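Local coordinates for regulatory protein CII (PDB 1ZS4) that activates transcription from the phage promoters for repressor and integrase by binding DNA as a homotetramer, allowing the virus to establish latency, at the interface of chains A and B. Numbering follows the deposited sequence. Chains: chain A/B, Regulatory protein CII.

The interface of chains A and B. Residues chain A 20, 23-24, 68, 71; chain B 70-71, 74-75, 78.
A:Asn20 and B:Arg70 make the polar edge of this subunit contact, where helix 66-81 of chain B packs against helices 7-25 and 67-80 of chain A. The protein is a homotetramer, and this patch belongs to an A–B interface without exact two-fold symmetry. B:Arg70 reaches out to NE, which donates to the A:Asn20 amide oxygen OD1 at 2.6 Å. An angle of 146° at the hydrogen shows a moderately bent bond, and NE lies 25° off the carbonyl plane of the asparagine. NH2 adds a weak second bond to the same OD1, which supports the modelled placing of the oxygen on this side of the A:Asn20 amide.

B:Gln74 can be followed from its base. CB rests against the methyl CE of A:Met68 (3.9 Å). CG, set anti to the carbonyl carbon by chi1 (-65°), lies 3.3 Å from A:Asn20 OD1; the bend at chi2 then turns the terminal amide along that of the asparagine. CD lies near both OD1 and ND2 of A:Asn20, while OE1 has OD1 as a more distant neighbour. At the tip, the amide nitrogen NE2 is modelled 3.0 Å from A:Asn20 ND2. Two amide nitrogens are both donors, so this pairing is doubtful as built; if the asparagine is built correctly, turning over the B:Gln74 amide might convert it into a hydrogen bond.

The apolar side is centred on B:Leu71 and A:Met68. B:Leu71 places CG 3.8 Å from A:Ala23 CB, while its CD1 and CD2 lie across the CG of A:Met24. The thioether SD of A:Met68 meets B:Leu71 CD2 from the other flank at 3.9 Å, linking the two chain A helices through one leucine. Further along, A:Leu71 crosses B:Val75 at about a right angle, CG to CG2 being 3.9 Å. Bends at chi2 and chi3 direct the methyl of A:Met68 towards B:Val75 and B:Ile78, where CE stands 3.8 Å from B:Ile78 CD1.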
# COMPACT_ATOMS: atom_id res chain seq x y z
N ASN A 20 5.99 -5.48 5.40
CA ASN A 20 5.44 -5.20 6.72
C ASN A 20 6.11 -3.97 7.33
O ASN A 20 5.44 -3.12 7.91
CB ASN A 20 5.64 -6.39 7.66
CG ASN A 20 4.75 -7.57 7.30
OD1 ASN A 20 3.77 -7.43 6.57
ND2 ASN A 20 5.09 -8.74 7.83
N ALA A 23 4.95 -0.84 5.63
CA ALA A 23 3.57 -0.51 5.97
C ALA A 23 3.53 0.24 7.31
O ALA A 23 2.73 1.15 7.50
CB ALA A 23 2.70 -1.78 6.05
N MET A 24 4.39 -0.17 8.24
CA MET A 24 4.46 0.48 9.55
C MET A 24 5.13 1.83 9.43
O MET A 24 4.75 2.78 10.11
CB MET A 24 5.19 -0.41 10.57
CG MET A 24 4.49 -1.72 10.89
SD MET A 24 5.22 -2.59 12.30
CE MET A 24 6.85 -2.96 11.66
N MET A 68 6.62 -6.77 14.16
CA MET A 68 5.31 -7.39 13.90
C MET A 68 4.77 -8.10 15.14
O MET A 68 3.58 -8.05 15.41
CB MET A 68 5.39 -8.41 12.74
CG MET A 68 5.13 -7.80 11.37
SD MET A 68 3.62 -6.83 11.30
CE MET A 68 2.48 -7.93 12.15
N LEU A 71 3.44 -5.43 17.37
CA LEU A 71 2.15 -4.93 16.90
C LEU A 71 1.02 -5.93 17.20
O LEU A 71 -0.03 -5.55 17.70
CB LEU A 71 2.20 -4.65 15.39
CG LEU A 71 0.89 -4.20 14.75
CD1 LEU A 71 0.43 -2.90 15.38
CD2 LEU A 71 1.12 -4.00 13.24
N ARG B 70 -3.09 -4.71 5.08
CA ARG B 70 -2.03 -5.72 5.01
C ARG B 70 -1.60 -6.09 6.43
O ARG B 70 -1.46 -7.27 6.75
CB ARG B 70 -0.79 -5.21 4.28
CG ARG B 70 0.32 -6.24 4.33
CD ARG B 70 1.70 -5.68 4.05
NE ARG B 70 2.69 -6.74 4.26
CZ ARG B 70 2.84 -7.78 3.44
NH1 ARG B 70 2.09 -7.90 2.35
NH2 ARG B 70 3.72 -8.73 3.74
N LEU B 71 -1.36 -5.07 7.24
CA LEU B 71 -0.94 -5.28 8.62
C LEU B 71 -2.00 -6.05 9.40
O LEU B 71 -1.68 -6.89 10.23
CB LEU B 71 -0.65 -3.95 9.31
CG LEU B 71 0.61 -3.22 8.83
CD1 LEU B 71 0.76 -1.88 9.56
CD2 LEU B 71 1.84 -4.12 9.06
N GLN B 74 -1.74 -9.67 8.51
CA GLN B 74 -0.55 -10.26 9.13
C GLN B 74 -0.82 -10.52 10.60
O GLN B 74 -0.51 -11.59 11.12
CB GLN B 74 0.65 -9.32 8.96
CG GLN B 74 1.08 -9.11 7.52
CD GLN B 74 1.92 -10.25 6.95
OE1 GLN B 74 1.72 -10.67 5.81
NE2 GLN B 74 2.86 -10.75 7.74
N VAL B 75 -1.38 -9.52 11.27
CA VAL B 75 -1.71 -9.64 12.69
C VAL B 75 -2.72 -10.77 12.93
O VAL B 75 -2.55 -11.58 13.86
CB VAL B 75 -2.28 -8.31 13.24
CG1 VAL B 75 -2.90 -8.52 14.62
CG2 VAL B 75 -1.16 -7.25 13.31
N ILE B 78 -1.06 -14.06 12.90
CA ILE B 78 -0.30 -14.25 14.13
C ILE B 78 -1.23 -14.63 15.28
O ILE B 78 -0.96 -15.58 16.01
CB ILE B 78 0.50 -12.96 14.49
CG1 ILE B 78 1.60 -12.75 13.44
CG2 ILE B 78 1.11 -13.08 15.90
CD1 ILE B 78 2.32 -11.42 13.54